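PDB 5M45: acetone carboxylase alpha subunit, which belongs to the hydantoinase B/oxoprolinase family and is found in a six-chain assembly with bound manganese and magnesium ions. Local coordinates for residues H343-I356 with W401-R413. Numbering follows the deposited sequence.
Sequences HTYNAHQVSFTSGI and WHFLVSAWTALWR. With ACT (acetate ion), chain N.
The indole of W408 lies between the two helices: G355 CA sits against one face, 3.3 Å from CZ2, with I356 N beside it, and the carbonyl oxygen of L404 lies above the opposite face, toward its rim. At its edge NE1 donates to F352 O (3.1 Å). The bond is bent, 139° at the hydrogen, yet it meets a lone pair in the carbonyl plane; I356 N reaches the same oxygen only weakly. NE1 also stands over one face of the F352 ring, whose edge takes A407 CB and L404 CD2. CG anti to the backbone N (chi1 -174°) brings that ring up to the second helix. Segments 349-356 and 401-413 run in the same general direction, their axes crossing at -37° and coming within 10.4 Å, in the buried interior of the hydantoinase B/oxoprolinase fold; strands 286-297 and 313-324 pack against helix 401-422. H348, at the N-cap position, accepts from V350 N through ND1. Before it, H343 and Y345 form an aromatic cluster with H402 and F403. Y345 CB sits over the centre of the F403 ring, a CH-pi contact 3.6 Å from the centroid, while H402 turns its edge, through CD2, to the face of Y345. Outside partners anchor both polar ends, Y298 for Y345 OH and D295 O for H402 NE2. H343 CE1 approaches F403 CE2 obliquely, at 3.6 Å. Farther along, the I356 and L411 side chains cross at about a right angle, CG1 to CD1 3.7 Å.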
ATOM      1  N   HIS A 343      17.234   3.062   1.227  1.00 11.49           N
ATOM      2  CA  HIS A 343      16.893   3.885   2.394  1.00 11.35           C
ATOM      3  C   HIS A 343      15.690   4.755   1.987  1.00 11.25           C
ATOM      4  O   HIS A 343      15.193   4.619   0.869  1.00 10.89           O
ATOM      5  CB  HIS A 343      18.114   4.701   2.841  1.00 11.25           C
ATOM      6  CG  HIS A 343      18.779   5.468   1.740  1.00 11.10           C
ATOM      7  ND1 HIS A 343      18.143   6.456   1.026  1.00 11.08           N
ATOM      8  CD2 HIS A 343      20.032   5.397   1.225  1.00 11.21           C
ATOM      9  CE1 HIS A 343      18.959   6.961   0.114  1.00 11.08           C
ATOM     10  NE2 HIS A 343      20.110   6.319   0.204  1.00 11.12           N
ATOM     11  N   THR A 344      15.259   5.657   2.877  1.00 11.22           N
ATOM     12  CA  THR A 344      14.075   6.520   2.641  1.00 11.23           C
ATOM     13  C   THR A 344      14.398   7.991   2.306  1.00 11.18           C
ATOM     14  O   THR A 344      13.527   8.862   2.430  1.00 11.40           O
ATOM     15  CB  THR A 344      13.108   6.439   3.850  1.00 11.23           C
ATOM     16  OG1 THR A 344      13.753   6.857   5.054  1.00 11.23           O
ATOM     17  CG2 THR A 344      12.615   5.002   4.026  1.00 11.31           C
ATOM     18  N   TYR A 345      15.596   8.246   1.772  1.00 11.22           N
ATOM     19  CA  TYR A 345      16.160   9.617   1.577  1.00 11.03           C
ATOM     20  C   TYR A 345      16.273  10.030   0.098  1.00 11.06           C
ATOM     21  O   TYR A 345      16.796  11.140  -0.203  1.00 11.10           O
ATOM     22  CB  TYR A 345      17.534   9.791   2.339  1.00 11.08           C
ATOM     23  CG  TYR A 345      17.507   9.071   3.696  1.00 11.10           C
ATOM     24  CD1 TYR A 345      16.484   9.330   4.611  1.00 11.01           C
ATOM     25  CD2 TYR A 345      18.502   8.151   4.061  1.00 11.23           C
ATOM     26  CE1 TYR A 345      16.393   8.648   5.802  1.00 11.12           C
ATOM     27  CE2 TYR A 345      18.420   7.455   5.276  1.00 11.35           C
ATOM     28  CZ  TYR A 345      17.374   7.701   6.142  1.00 11.25           C
ATOM     29  OH  TYR A 345      17.246   6.988   7.316  1.00 11.54           O
ATOM     30  N   ASN A 346      15.782   9.203  -0.828  1.00 10.94           N
ATOM     31  CA  ASN A 346      15.804   9.511  -2.243  1.00 10.95           C
ATOM     32  C   ASN A 346      14.808  10.618  -2.628  1.00 10.98           C
ATOM     33  O   ASN A 346      13.850  10.897  -1.867  1.00 10.81           O
ATOM     34  CB  ASN A 346      15.500   8.235  -3.054  1.00 11.01           C
ATOM     35  CG  ASN A 346      16.435   7.094  -2.686  1.00 11.10           C
ATOM     36  OD1 ASN A 346      17.614   7.130  -3.018  1.00 11.15           O
ATOM     37  ND2 ASN A 346      15.931   6.105  -1.943  1.00 11.08           N
ATOM     38  N   ALA A 347      15.008  11.241  -3.791  1.00 10.95           N
ATOM     39  CA  ALA A 347      14.123  12.309  -4.228  1.00 11.16           C
ATOM     40  C   ALA A 347      13.734  12.224  -5.720  1.00 11.43           C
ATOM     41  O   ALA A 347      13.649  11.092  -6.297  1.00 11.72           O
ATOM     42  CB  ALA A 347      14.745  13.683  -3.826  1.00 11.05           C
ATOM     43  N   HIS A 348      13.398  13.358  -6.326  1.00 11.61           N
ATOM     44  CA  HIS A 348      12.872  13.424  -7.685  1.00 11.85           C
ATOM     45  C   HIS A 348      13.232  14.796  -8.233  1.00 11.92           C
ATOM     46  O   HIS A 348      13.428  15.740  -7.440  1.00 11.84           O
ATOM     47  CB  HIS A 348      11.356  13.219  -7.648  1.00 11.93           C
ATOM     48  CG  HIS A 348      10.693  13.063  -8.985  1.00 12.07           C
ATOM     49  ND1 HIS A 348      10.382  14.135  -9.782  1.00 12.18           N
ATOM     50  CD2 HIS A 348      10.181  11.975  -9.612  1.00 12.26           C
ATOM     51  CE1 HIS A 348       9.759  13.716 -10.878  1.00 12.39           C
ATOM     52  NE2 HIS A 348       9.613  12.408 -10.791  1.00 12.38           N
ATOM     53  N   GLN A 349      13.347  14.912  -9.555  1.00 11.94           N
ATOM     54  CA  GLN A 349      13.708  16.191 -10.177  1.00 12.26           C
ATOM     55  C   GLN A 349      12.761  17.345  -9.771  1.00 12.25           C
ATOM     56  O   GLN A 349      13.203  18.462  -9.550  1.00 12.67           O
ATOM     57  CB  GLN A 349      13.881  16.045 -11.714  1.00 12.50           C
ATOM     58  CG  GLN A 349      12.585  15.831 -12.503  1.00 12.78           C
ATOM     59  CD  GLN A 349      12.865  15.801 -14.011  1.00 13.31           C
ATOM     60  OE1 GLN A 349      12.597  16.751 -14.720  1.00 13.26           O
ATOM     61  NE2 GLN A 349      13.423  14.711 -14.483  1.00 13.63           N
ATOM     62  N   VAL A 350      11.471  17.077  -9.673  1.00 12.25           N
ATOM     63  CA  VAL A 350      10.473  18.068  -9.267  1.00 12.22           C
ATOM     64  C   VAL A 350      10.660  18.544  -7.818  1.00 11.98           C
ATOM     65  O   VAL A 350      10.682  19.760  -7.574  1.00 11.91           O
ATOM     66  CB  VAL A 350       9.020  17.536  -9.456  1.00 12.45           C
ATOM     67  CG1 VAL A 350       8.012  18.496  -8.852  1.00 12.56           C
ATOM     68  CG2 VAL A 350       8.694  17.287 -10.940  1.00 12.64           C
ATOM     69  N   SER A 351      10.746  17.624  -6.850  1.00 11.55           N
ATOM     70  CA  SER A 351      10.929  18.042  -5.461  1.00 11.32           C
ATOM     71  C   SER A 351      12.288  18.753  -5.249  1.00 11.28           C
ATOM     72  O   SER A 351      12.359  19.729  -4.509  1.00 10.68           O
ATOM     73  CB  SER A 351      10.769  16.856  -4.500  1.00 11.22           C
ATOM     74  OG  SER A 351      11.713  15.806  -4.773  1.00 11.21           O
ATOM     75  N   PHE A 352      13.349  18.250  -5.899  1.00 11.31           N
ATOM     76  CA  PHE A 352      14.643  18.884  -5.788  1.00 11.51           C
ATOM     77  C   PHE A 352      14.659  20.334  -6.309  1.00 11.65           C
ATOM     78  O   PHE A 352      15.106  21.241  -5.599  1.00 11.75           O
ATOM     79  CB  PHE A 352      15.734  18.062  -6.495  1.00 11.68           C
ATOM     80  CG  PHE A 352      17.135  18.597  -6.279  1.00 11.77           C
ATOM     81  CD1 PHE A 352      17.819  18.296  -5.117  1.00 11.85           C
ATOM     82  CD2 PHE A 352      17.725  19.400  -7.207  1.00 11.92           C
ATOM     83  CE1 PHE A 352      19.108  18.811  -4.892  1.00 11.87           C
ATOM     84  CE2 PHE A 352      19.041  19.886  -7.014  1.00 12.19           C
ATOM     85  CZ  PHE A 352      19.713  19.610  -5.846  1.00 12.04           C
ATOM     86  N   THR A 353      14.155  20.558  -7.515  1.00 11.86           N
ATOM     87  CA  THR A 353      14.144  21.894  -8.128  1.00 11.86           C
ATOM     88  C   THR A 353      13.090  22.854  -7.498  1.00 12.02           C
ATOM     89  O   THR A 353      13.332  24.096  -7.398  1.00 12.06           O
ATOM     90  CB  THR A 353      13.970  21.826  -9.651  1.00 12.01           C
ATOM     91  OG1 THR A 353      12.720  21.215  -9.995  1.00 11.97           O
ATOM     92  CG2 THR A 353      15.146  21.077 -10.314  1.00 11.98           C
ATOM     93  N   SER A 354      11.950  22.305  -7.075  1.00 11.88           N
ATOM     94  CA  SER A 354      10.933  23.091  -6.334  1.00 11.97           C
ATOM     95  C   SER A 354      11.481  23.638  -4.998  1.00 11.84           C
ATOM     96  O   SER A 354      11.170  24.784  -4.618  1.00 11.80           O
ATOM     97  CB  SER A 354       9.621  22.320  -6.132  1.00 11.95           C
ATOM     98  OG  SER A 354       9.038  22.009  -7.392  1.00 12.18           O
ATOM     99  N   GLY A 355      12.324  22.851  -4.320  1.00 11.66           N
ATOM    100  CA  GLY A 355      12.985  23.338  -3.117  1.00 11.80           C
ATOM    101  C   GLY A 355      13.986  24.468  -3.357  1.00 11.98           C
ATOM    102  O   GLY A 355      14.135  25.368  -2.512  1.00 12.16           O
ATOM    103  N   ILE A 356      14.693  24.425  -4.496  1.00 11.97           N
ATOM    104  CA  ILE A 356      15.560  25.551  -4.879  1.00 12.03           C
ATOM    105  C   ILE A 356      14.701  26.813  -5.079  1.00 12.17           C
ATOM    106  O   ILE A 356      15.104  27.922  -4.659  1.00 12.21           O
ATOM    107  CB  ILE A 356      16.429  25.221  -6.106  1.00 12.03           C
ATOM    108  CG1 ILE A 356      17.412  24.083  -5.770  1.00 11.94           C
ATOM    109  CG2 ILE A 356      17.217  26.481  -6.588  1.00 12.15           C
ATOM    110  CD1 ILE A 356      18.079  23.423  -6.995  1.00 12.02           C
ATOM    111  N   TRP A 401      13.683  14.628   2.721  1.00 11.43           N
ATOM    112  CA  TRP A 401      14.329  15.825   3.281  1.00 11.50           C
ATOM    113  C   TRP A 401      15.753  15.613   3.749  1.00 11.37           C
ATOM    114  O   TRP A 401      16.529  16.547   3.673  1.00 11.69           O
ATOM    115  CB  TRP A 401      13.538  16.384   4.490  1.00 11.43           C
ATOM    116  CG  TRP A 401      12.101  16.758   4.240  1.00 11.45           C
ATOM    117  CD1 TRP A 401      11.006  16.193   4.818  1.00 11.53           C
ATOM    118  CD2 TRP A 401      11.623  17.831   3.412  1.00 11.54           C
ATOM    119  NE1 TRP A 401       9.859  16.869   4.434  1.00 11.58           N
ATOM    120  CE2 TRP A 401      10.201  17.858   3.547  1.00 11.70           C
ATOM    121  CE3 TRP A 401      12.237  18.770   2.572  1.00 11.42           C
ATOM    122  CZ2 TRP A 401       9.412  18.765   2.858  1.00 11.70           C
ATOM    123  CZ3 TRP A 401      11.430  19.686   1.905  1.00 11.63           C
ATOM    124  CH2 TRP A 401      10.036  19.684   2.056  1.00 11.68           C
ATOM    125  N   HIS A 402      16.090  14.450   4.282  1.00 11.41           N
ATOM    126  CA  HIS A 402      17.467  14.201   4.828  1.00 11.44           C
ATOM    127  C   HIS A 402      18.557  14.619   3.827  1.00 11.53           C
ATOM    128  O   HIS A 402      19.521  15.335   4.173  1.00 11.38           O
ATOM    129  CB  HIS A 402      17.617  12.728   5.161  1.00 11.56           C
ATOM    130  CG  HIS A 402      18.852  12.365   5.925  1.00 11.56           C
ATOM    131  ND1 HIS A 402      19.217  12.982   7.097  1.00 11.56           N
ATOM    132  CD2 HIS A 402      19.780  11.403   5.702  1.00 11.73           C
ATOM    133  CE1 HIS A 402      20.329  12.430   7.561  1.00 11.69           C
ATOM    134  NE2 HIS A 402      20.689  11.463   6.731  1.00 11.79           N
ATOM    135  N   PHE A 403      18.346  14.202   2.565  1.00 11.56           N
ATOM    136  CA  PHE A 403      19.229  14.598   1.462  1.00 11.47           C
ATOM    137  C   PHE A 403      18.930  15.991   0.941  1.00 11.42           C
ATOM    138  O   PHE A 403      19.848  16.798   0.723  1.00 11.51           O
ATOM    139  CB  PHE A 403      19.144  13.561   0.312  1.00 11.61           C
ATOM    140  CG  PHE A 403      19.864  12.238   0.590  1.00 11.59           C
ATOM    141  CD1 PHE A 403      20.395  11.899   1.857  1.00 11.68           C
ATOM    142  CD2 PHE A 403      20.004  11.331  -0.448  1.00 11.72           C
ATOM    143  CE1 PHE A 403      21.046  10.680   2.045  1.00 11.71           C
ATOM    144  CE2 PHE A 403      20.642  10.127  -0.263  1.00 11.91           C
ATOM    145  CZ  PHE A 403      21.161   9.791   0.991  1.00 11.83           C
ATOM    146  N   LEU A 404      17.654  16.289   0.727  1.00 11.27           N
ATOM    147  CA  LEU A 404      17.256  17.576   0.124  1.00 11.38           C
ATOM    148  C   LEU A 404      17.778  18.811   0.891  1.00 11.34           C
ATOM    149  O   LEU A 404      18.409  19.685   0.305  1.00 11.03           O
ATOM    150  CB  LEU A 404      15.708  17.667   0.001  1.00 11.52           C
ATOM    151  CG  LEU A 404      15.002  16.738  -1.020  1.00 11.68           C
ATOM    152  CD1 LEU A 404      13.486  16.840  -0.882  1.00 11.76           C
ATOM    153  CD2 LEU A 404      15.403  17.066  -2.453  1.00 11.86           C
ATOM    154  N   VAL A 405      17.516  18.860   2.208  1.00 11.53           N
ATOM    155  CA  VAL A 405      17.899  20.043   3.024  1.00 11.75           C
ATOM    156  C   VAL A 405      19.428  20.170   3.157  1.00 11.96           C
ATOM    157  O   VAL A 405      19.942  21.285   3.388  1.00 11.96           O
ATOM    158  CB  VAL A 405      17.245  20.065   4.429  1.00 11.77           C
ATOM    159  CG1 VAL A 405      15.735  19.918   4.334  1.00 11.77           C
ATOM    160  CG2 VAL A 405      17.825  19.005   5.344  1.00 11.83           C
ATOM    161  N   SER A 406      20.132  19.035   2.981  1.00 11.94           N
ATOM    162  CA  SER A 406      21.579  18.970   3.090  1.00 11.87           C
ATOM    163  C   SER A 406      22.280  19.421   1.779  1.00 11.99           C
ATOM    164  O   SER A 406      23.422  19.871   1.813  1.00 11.77           O
ATOM    165  CB  SER A 406      22.008  17.527   3.450  1.00 11.83           C
ATOM    166  OG  SER A 406      21.536  17.114   4.735  1.00 11.87           O
ATOM    167  N   ALA A 407      21.593  19.304   0.641  1.00 11.98           N
ATOM    168  CA  ALA A 407      22.078  19.841  -0.640  1.00 12.28           C
ATOM    169  C   ALA A 407      21.723  21.315  -0.851  1.00 12.33           C
ATOM    170  O   ALA A 407      22.547  22.075  -1.357  1.00 12.43           O
ATOM    171  CB  ALA A 407      21.518  19.000  -1.780  1.00 12.27           C
ATOM    172  N   TRP A 408      20.528  21.747  -0.432  1.00 12.29           N
ATOM    173  CA  TRP A 408      20.089  23.140  -0.664  1.00 12.37           C
ATOM    174  C   TRP A 408      20.913  24.182   0.120  1.00 12.46           C
ATOM    175  O   TRP A 408      21.115  25.311  -0.367  1.00 12.59           O
ATOM    176  CB  TRP A 408      18.604  23.340  -0.369  1.00 12.29           C
ATOM    177  CG  TRP A 408      17.639  22.546  -1.211  1.00 12.44           C
ATOM    178  CD1 TRP A 408      17.783  22.190  -2.511  1.00 12.65           C
ATOM    179  CD2 TRP A 408      16.363  22.026  -0.788  1.00 12.40           C
ATOM    180  NE1 TRP A 408      16.685  21.447  -2.937  1.00 12.52           N
ATOM    181  CE2 TRP A 408      15.811  21.336  -1.883  1.00 12.47           C
ATOM    182  CE3 TRP A 408      15.650  22.069   0.415  1.00 12.41           C
ATOM    183  CZ2 TRP A 408      14.571  20.705  -1.814  1.00 12.39           C
ATOM    184  CZ3 TRP A 408      14.397  21.454   0.468  1.00 12.57           C
ATOM    185  CH2 TRP A 408      13.880  20.764  -0.628  1.00 12.41           C
ATOM    186  N   THR A 409      21.390  23.821   1.305  1.00 12.41           N
ATOM    187  CA  THR A 409      22.115  24.764   2.172  1.00 12.74           C
ATOM    188  C   THR A 409      23.338  25.415   1.492  1.00 12.87           C
ATOM    189  O   THR A 409      23.593  26.599   1.687  1.00 12.72           O
ATOM    190  CB  THR A 409      22.464  24.142   3.542  1.00 13.03           C
ATOM    191  OG1 THR A 409      22.884  25.160   4.472  1.00 13.34           O
ATOM    192  CG2 THR A 409      23.528  23.078   3.402  1.00 13.21           C
ATOM    193  N   ALA A 410      24.059  24.657   0.664  1.00 13.06           N
ATOM    194  CA  ALA A 410      25.239  25.189  -0.035  1.00 13.40           C
ATOM    195  C   ALA A 410      24.901  26.319  -1.023  1.00 13.75           C
ATOM    196  O   ALA A 410      25.728  27.196  -1.253  1.00 13.73           O
ATOM    197  CB  ALA A 410      25.974  24.077  -0.747  1.00 13.49           C
ATOM    198  N   LEU A 411      23.687  26.327  -1.583  1.00 14.01           N
ATOM    199  CA  LEU A 411      23.309  27.342  -2.562  1.00 14.82           C
ATOM    200  C   LEU A 411      23.187  28.732  -1.937  1.00 14.87           C
ATOM    201  O   LEU A 411      23.493  29.729  -2.587  1.00 14.14           O
ATOM    202  CB  LEU A 411      22.039  26.961  -3.343  1.00 15.34           C
ATOM    203  CG  LEU A 411      22.007  25.482  -3.853  1.00 16.28           C
ATOM    204  CD1 LEU A 411      20.756  25.137  -4.650  1.00 16.78           C
ATOM    205  CD2 LEU A 411      23.217  25.056  -4.669  1.00 16.94           C
ATOM    206  N   TRP A 412      22.766  28.816  -0.662  1.00 15.28           N
ATOM    207  CA  TRP A 412      22.801  30.104   0.072  1.00 16.01           C
ATOM    208  C   TRP A 412      24.212  30.700   0.134  1.00 16.04           C
ATOM    209  O   TRP A 412      24.383  31.920   0.047  1.00 16.03           O
ATOM    210  CB  TRP A 412      22.361  29.946   1.535  1.00 16.90           C
ATOM    211  CG  TRP A 412      20.935  29.662   1.826  1.00 17.57           C
ATOM    212  CD1 TRP A 412      20.361  28.426   1.955  1.00 17.99           C
ATOM    213  CD2 TRP A 412      19.890  30.625   2.129  1.00 17.95           C
ATOM    214  NE1 TRP A 412      19.022  28.569   2.301  1.00 18.12           N
ATOM    215  CE2 TRP A 412      18.720  29.901   2.418  1.00 18.08           C
ATOM    216  CE3 TRP A 412      19.853  32.020   2.186  1.00 18.65           C
ATOM    217  CZ2 TRP A 412      17.510  30.518   2.752  1.00 18.41           C
ATOM    218  CZ3 TRP A 412      18.662  32.651   2.526  1.00 18.51           C
ATOM    219  CH2 TRP A 412      17.500  31.899   2.817  1.00 18.47           C
ATOM    220  N   ARG A 413      25.236  29.849   0.300  1.00 15.71           N
ATOM    221  CA  ARG A 413      26.601  30.336   0.364  1.00 15.54           C
ATOM    222  C   ARG A 413      27.062  30.963  -0.956  1.00 15.70           C
ATOM    223  O   ARG A 413      27.690  32.041  -0.975  1.00 15.69           O
ATOM    224  CB  ARG A 413      27.581  29.231   0.800  1.00 15.60           C
ATOM    225  CG  ARG A 413      27.298  28.696   2.192  1.00 15.43           C
ATOM    226  CD  ARG A 413      28.510  27.954   2.820  1.00 15.15           C
ATOM    227  NE  ARG A 413      29.004  26.868   1.978  1.00 14.97           N
ATOM    228  CZ  ARG A 413      28.497  25.625   1.927  1.00 14.84           C
ATOM    229  NH1 ARG A 413      27.460  25.231   2.681  1.00 14.54           N
ATOM    230  NH2 ARG A 413      29.063  24.732   1.099  1.00 15.00           N
TER
HETATM  231  C   ACT N 802       7.084  18.367   5.609  1.00 13.46           C
HETATM  232  O   ACT N 802       7.403  17.159   5.521  1.00 13.13           O
HETATM  233  OXT ACT N 802       6.000  18.768   5.135  1.00 13.94           O
HETATM  234  CH3 ACT N 802       8.016  19.329   6.295  1.00 13.57           C